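Local coordinates for protein Phenylalanine/tyrosine ammonia-lyase (Rhodosporidium toruloides, PDB 1Y2M) that catalyses the non-oxidative deamination of L-phenylalanine and L-tyrosine to trans-cinnamic acid and p-coumaric acid, at residues 423-437 / 475-489. Numbering follows the deposited sequence.
Sequences EKTRLGLAQIGKLNF and AAYTSELGHLANPVT
E423 and R426 hold the backbone of L484, N486, V488 and T489. Helical segments 423-437 and 475-484 run antiparallel, at 157°, in the mostly helical core of this PAL/histidase-family enzyme. Their axes are 8.5 Å apart at closest.

The middle is tightly packed by small residues. The methyl of A430 meets that of A485, CB to CB at 3.8 Å. G433 has no side chain, so L481 CD1 lies 4.0 Å from G433 CA. Further along, T478 OG1 lies close to F437 CB and CG, and its hydroxyl bonds to A474 O. The CE1 of F437 reaches A475 CA at 3.5 Å.

The other end is polar and buried. E423 OE1 accepts from T489 N and, at 2.7 Å, from T489 OG1, both on the same face of the carboxylate and above its plane. E423 OE2 receives V488 N on its syn lone pair. It also forms a salt bridge to R426 NH1 at 2.8 Å and bonds to S509. With CG swung away from the backbone N (chi1 -164°) and a bend at chi3, R426 brings its guanidinium edge to this backbone. Its NE gives to L484 O at 2.7 Å, and NH1 gives to N486 O in a nearly straight bond (174°). NH2 goes to S509 and T513 on helix 506-560. Replacing E423 by alanine is likely to leave the N-H groups of V488 and T489 without their acceptor and R426 without its countercharge.

The side at L427 is looser. This leucine is partly exposed, meets A485 CB through CD1 at 4.1 Å, and packs on T489 of the third subunit. Two waters bridge the backbones: one donates to E423 O and A485 O, the other to R426 O and L481 O.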
loop_
_atom_site.group_PDB
_atom_site.type_symbol
_atom_site.label_atom_id
_atom_site.label_comp_id
_atom_site.label_asym_id
_atom_site.label_seq_id
_atom_site.Cartn_x
_atom_site.Cartn_y
_atom_site.Cartn_z
ATOM N N GLU B 423 -5.348 -8.546 9.205
ATOM C CA GLU B 423 -4.982 -7.200 8.679
ATOM C C GLU B 423 -4.450 -6.396 9.867
ATOM O O GLU B 423 -3.346 -5.812 9.773
ATOM C CB GLU B 423 -6.172 -6.510 8.034
ATOM C CG GLU B 423 -6.791 -7.216 6.840
ATOM C CD GLU B 423 -5.990 -7.129 5.550
ATOM O OE1 GLU B 423 -6.350 -6.275 4.732
ATOM O OE2 GLU B 423 -5.096 -7.936 5.317
ATOM N N LYS B 424 -5.222 -6.352 10.956
ATOM C CA LYS B 424 -4.851 -5.555 12.145
ATOM C C LYS B 424 -3.570 -6.054 12.789
ATOM O O LYS B 424 -2.686 -5.280 13.206
ATOM C CB LYS B 424 -5.965 -5.554 13.215
ATOM C CG LYS B 424 -7.305 -5.013 12.765
ATOM C CD LYS B 424 -8.493 -5.511 13.687
ATOM C CE LYS B 424 -8.077 -5.624 15.141
ATOM N NZ LYS B 424 -7.272 -6.839 15.603
ATOM N N THR B 425 -3.431 -7.375 12.873
ATOM C CA THR B 425 -2.230 -7.917 13.512
ATOM C C THR B 425 -1.001 -7.571 12.667
ATOM O O THR B 425 0.071 -7.275 13.231
ATOM C CB THR B 425 -2.399 -9.420 13.742
ATOM O OG1 THR B 425 -3.525 -9.640 14.611
ATOM C CG2 THR B 425 -1.110 -10.090 14.328
ATOM N N ARG B 426 -1.093 -7.606 11.328
ATOM C CA ARG B 426 0.114 -7.392 10.524
ATOM C C ARG B 426 0.582 -5.936 10.640
ATOM O O ARG B 426 1.787 -5.629 10.651
ATOM C CB ARG B 426 -0.200 -7.764 9.076
ATOM C CG ARG B 426 1.050 -7.950 8.255
ATOM C CD ARG B 426 0.794 -8.620 6.918
ATOM N NE ARG B 426 -0.205 -7.951 6.080
ATOM C CZ ARG B 426 -1.504 -8.291 5.945
ATOM N NH1 ARG B 426 -2.274 -7.606 5.120
ATOM N NH2 ARG B 426 -2.069 -9.291 6.603
ATOM N N LEU B 427 -0.360 -5.049 10.780
ATOM C CA LEU B 427 -0.027 -3.649 10.961
ATOM C C LEU B 427 0.597 -3.494 12.334
ATOM O O LEU B 427 1.632 -2.846 12.488
ATOM C CB LEU B 427 -1.270 -2.754 10.776
ATOM C CG LEU B 427 -0.991 -1.248 10.941
ATOM C CD1 LEU B 427 0.099 -0.709 10.065
ATOM C CD2 LEU B 427 -2.276 -0.520 10.714
ATOM N N GLY B 428 0.015 -4.123 13.343
ATOM C CA GLY B 428 0.661 -4.137 14.669
ATOM C C GLY B 428 2.086 -4.636 14.729
ATOM O O GLY B 428 2.931 -4.053 15.394
ATOM N N LEU B 429 2.351 -5.715 13.994
ATOM C CA LEU B 429 3.710 -6.302 13.916
ATOM C C LEU B 429 4.681 -5.261 13.348
ATOM O O LEU B 429 5.842 -5.141 13.789
ATOM C CB LEU B 429 3.717 -7.598 13.114
ATOM C CG LEU B 429 2.936 -8.739 13.764
ATOM C CD1 LEU B 429 2.714 -9.866 12.774
ATOM C CD2 LEU B 429 3.632 -9.211 15.061
ATOM N N ALA B 430 4.220 -4.499 12.363
ATOM C CA ALA B 430 5.072 -3.483 11.769
ATOM C C ALA B 430 5.338 -2.362 12.787
ATOM O O ALA B 430 6.422 -1.785 12.824
ATOM C CB ALA B 430 4.429 -2.910 10.535
ATOM N N GLN B 431 4.347 -2.041 13.599
ATOM C CA GLN B 431 4.501 -1.005 14.618
ATOM C C GLN B 431 5.437 -1.445 15.756
ATOM O O GLN B 431 6.265 -0.653 16.241
ATOM C CB GLN B 431 3.170 -0.559 15.216
ATOM C CG GLN B 431 2.235 0.065 14.174
ATOM C CD GLN B 431 2.890 1.151 13.413
ATOM O OE1 GLN B 431 3.020 2.272 13.913
ATOM N NE2 GLN B 431 3.324 0.846 12.175
ATOM N N ILE B 432 5.301 -2.689 16.207
ATOM C CA ILE B 432 6.255 -3.261 17.164
ATOM C C ILE B 432 7.653 -3.193 16.557
ATOM O O ILE B 432 8.608 -2.707 17.173
ATOM C CB ILE B 432 5.927 -4.750 17.486
ATOM C CG1 ILE B 432 4.562 -4.876 18.179
ATOM C CG2 ILE B 432 7.051 -5.365 18.350
ATOM C CD1 ILE B 432 4.044 -6.278 18.284
ATOM N N GLY B 433 7.796 -3.680 15.320
ATOM C CA GLY B 433 9.105 -3.657 14.654
ATOM C C GLY B 433 9.701 -2.228 14.596
ATOM O O GLY B 433 10.886 -2.017 14.921
ATOM N N LYS B 434 8.935 -1.235 14.173
ATOM C CA LYS B 434 9.446 0.125 14.145
ATOM C C LYS B 434 9.918 0.571 15.530
ATOM O O LYS B 434 10.995 1.126 15.655
ATOM C CB LYS B 434 8.386 1.057 13.569
ATOM C CG LYS B 434 8.858 2.481 13.488
ATOM C CD LYS B 434 9.975 2.716 12.481
ATOM C CE LYS B 434 10.297 4.208 12.407
ATOM N NZ LYS B 434 11.233 4.672 11.293
ATOM N N LEU B 435 9.165 0.272 16.584
ATOM C CA LEU B 435 9.599 0.622 17.935
ATOM C C LEU B 435 10.930 0.019 18.320
ATOM O O LEU B 435 11.881 0.717 18.711
ATOM C CB LEU B 435 8.551 0.161 18.952
ATOM C CG LEU B 435 8.856 0.642 20.390
ATOM C CD1 LEU B 435 8.835 2.229 20.447
ATOM C CD2 LEU B 435 7.905 0.051 21.377
ATOM N N ASN B 436 11.007 -1.296 18.230
ATOM C CA ASN B 436 12.226 -1.952 18.666
ATOM C C ASN B 436 13.383 -1.573 17.730
ATOM O O ASN B 436 14.517 -1.455 18.172
ATOM C CB ASN B 436 12.029 -3.476 18.774
ATOM C CG ASN B 436 11.034 -3.829 19.879
ATOM O OD1 ASN B 436 9.961 -4.274 19.605
ATOM N ND2 ASN B 436 11.401 -3.576 21.146
ATOM N N PHE B 437 13.137 -1.389 16.443
ATOM C CA PHE B 437 14.248 -0.933 15.566
ATOM C C PHE B 437 14.767 0.421 16.115
ATOM O O PHE B 437 15.963 0.669 16.193
ATOM C CB PHE B 437 13.734 -0.691 14.159
ATOM C CG PHE B 437 14.670 0.111 13.309
ATOM C CD1 PHE B 437 15.893 -0.392 12.921
ATOM C CD2 PHE B 437 14.333 1.378 12.943
ATOM C CE1 PHE B 437 16.771 0.359 12.166
ATOM C CE2 PHE B 437 15.212 2.163 12.203
ATOM C CZ PHE B 437 16.430 1.633 11.810
ATOM N N ALA B 475 17.366 -2.457 10.161
ATOM C CA ALA B 475 16.707 -1.521 9.230
ATOM C C ALA B 475 15.987 -2.350 8.148
ATOM O O ALA B 475 14.846 -2.090 7.769
ATOM C CB ALA B 475 17.706 -0.593 8.595
ATOM N N ALA B 476 16.703 -3.306 7.594
ATOM C CA ALA B 476 16.166 -4.103 6.483
ATOM C C ALA B 476 14.875 -4.826 6.919
ATOM O O ALA B 476 13.886 -4.946 6.182
ATOM C CB ALA B 476 17.196 -5.113 6.045
ATOM N N TYR B 477 14.903 -5.407 8.122
ATOM C CA TYR B 477 13.736 -6.171 8.585
ATOM C C TYR B 477 12.568 -5.218 8.761
ATOM O O TYR B 477 11.422 -5.551 8.427
ATOM C CB TYR B 477 14.058 -6.894 9.884
ATOM C CG TYR B 477 15.225 -7.833 9.854
ATOM C CD1 TYR B 477 15.561 -8.603 8.738
ATOM C CD2 TYR B 477 16.042 -7.959 11.003
ATOM C CE1 TYR B 477 16.677 -9.493 8.774
ATOM C CE2 TYR B 477 17.178 -8.864 11.045
ATOM C CZ TYR B 477 17.493 -9.601 9.909
ATOM O OH TYR B 477 18.568 -10.469 9.954
ATOM N N THR B 478 12.854 -4.030 9.297
ATOM C CA THR B 478 11.828 -3.053 9.555
ATOM C C THR B 478 11.201 -2.599 8.227
ATOM O O THR B 478 9.965 -2.507 8.097
ATOM C CB THR B 478 12.404 -1.890 10.379
ATOM O OG1 THR B 478 12.929 -2.425 11.592
ATOM C CG2 THR B 478 11.393 -0.869 10.700
ATOM N N SER B 479 12.016 -2.348 7.201
ATOM C CA SER B 479 11.472 -1.947 5.900
ATOM C C SER B 479 10.549 -3.028 5.370
ATOM O O SER B 479 9.451 -2.765 4.893
ATOM C CB SER B 479 12.591 -1.773 4.882
ATOM O OG SER B 479 13.476 -0.716 5.246
ATOM N N GLU B 480 10.997 -4.280 5.474
ATOM C CA GLU B 480 10.199 -5.414 4.981
ATOM C C GLU B 480 8.849 -5.535 5.697
ATOM O O GLU B 480 7.814 -5.710 5.042
ATOM C CB GLU B 480 10.990 -6.711 5.055
ATOM C CG GLU B 480 10.231 -7.843 4.424
ATOM C CD GLU B 480 11.096 -9.085 4.166
ATOM O OE1 GLU B 480 12.366 -8.958 4.171
ATOM O OE2 GLU B 480 10.510 -10.204 3.986
ATOM N N LEU B 481 8.867 -5.328 7.018
ATOM C CA LEU B 481 7.611 -5.260 7.764
ATOM C C LEU B 481 6.664 -4.188 7.262
ATOM O O LEU B 481 5.440 -4.389 7.229
ATOM C CB LEU B 481 7.869 -5.064 9.252
ATOM C CG LEU B 481 8.433 -6.290 9.962
ATOM C CD1 LEU B 481 9.046 -5.896 11.359
ATOM C CD2 LEU B 481 7.382 -7.386 10.109
ATOM N N GLY B 482 7.198 -3.013 6.887
ATOM C CA GLY B 482 6.350 -1.910 6.451
ATOM C C GLY B 482 5.555 -2.309 5.208
ATOM O O GLY B 482 4.351 -2.118 5.157
ATOM N N HIS B 483 6.241 -2.838 4.194
ATOM C CA HIS B 483 5.536 -3.238 2.970
ATOM C C HIS B 483 4.551 -4.357 3.241
ATOM O O HIS B 483 3.458 -4.378 2.682
ATOM C CB HIS B 483 6.572 -3.626 1.916
ATOM C CG HIS B 483 6.007 -4.285 0.721
ATOM N ND1 HIS B 483 5.850 -5.647 0.614
ATOM C CD2 HIS B 483 5.592 -3.754 -0.455
ATOM C CE1 HIS B 483 5.340 -5.928 -0.575
ATOM N NE2 HIS B 483 5.211 -4.796 -1.255
ATOM N N LEU B 484 4.926 -5.311 4.087
ATOM C CA LEU B 484 4.020 -6.433 4.404
ATOM C C LEU B 484 2.691 -5.901 4.937
ATOM O O LEU B 484 1.652 -6.526 4.703
ATOM C CB LEU B 484 4.662 -7.387 5.421
ATOM C CG LEU B 484 5.545 -8.436 4.748
ATOM C CD1 LEU B 484 6.502 -9.106 5.737
ATOM C CD2 LEU B 484 4.653 -9.517 4.080
ATOM N N ALA B 485 2.750 -4.856 5.759
ATOM C CA ALA B 485 1.595 -4.263 6.523
ATOM C C ALA B 485 0.479 -3.675 5.720
ATOM O O ALA B 485 -0.624 -3.364 6.278
ATOM C CB ALA B 485 2.067 -3.264 7.559
ATOM N N ASN B 486 0.663 -3.408 4.419
ATOM C CA ASN B 486 -0.440 -2.956 3.568
ATOM C C ASN B 486 -1.533 -3.993 3.558
ATOM O O ASN B 486 -1.259 -5.193 3.684
ATOM C CB ASN B 486 0.015 -2.652 2.133
ATOM C CG ASN B 486 0.991 -1.498 2.090
ATOM O OD1 ASN B 486 0.702 -0.418 2.658
ATOM N ND2 ASN B 486 2.171 -1.740 1.497
ATOM N N PRO B 487 -2.784 -3.545 3.447
ATOM C CA PRO B 487 -3.870 -4.538 3.508
ATOM C C PRO B 487 -3.968 -5.414 2.269
ATOM O O PRO B 487 -3.685 -4.981 1.157
ATOM C CB PRO B 487 -5.126 -3.683 3.622
ATOM C CG PRO B 487 -4.768 -2.347 3.058
ATOM C CD PRO B 487 -3.298 -2.156 3.393
ATOM N N VAL B 488 -4.344 -6.681 2.493
ATOM C CA VAL B 488 -4.718 -7.561 1.414
ATOM C C VAL B 488 -6.181 -7.416 1.048
ATOM O O VAL B 488 -6.554 -7.547 -0.126
ATOM C CB VAL B 488 -4.455 -9.027 1.872
ATOM C CG1 VAL B 488 -5.159 -10.101 1.037
ATOM C CG2 VAL B 488 -2.946 -9.296 1.980
ATOM N N THR B 489 -7.020 -7.040 2.020
ATOM C CA THR B 489 -8.453 -7.052 1.826
ATOM C C THR B 489 -9.056 -5.982 0.919
ATOM O O THR B 489 -10.224 -6.083 0.541
ATOM C CB THR B 489 -9.174 -7.061 3.150
ATOM O OG1 THR B 489 -8.845 -5.866 3.878
ATOM C CG2 THR B 489 -8.842 -8.284 3.939
HETATM O O HOH W 1 -2.736 -4.869 7.108
HETATM O O HOH W 2 4.141 -6.324 9.023
#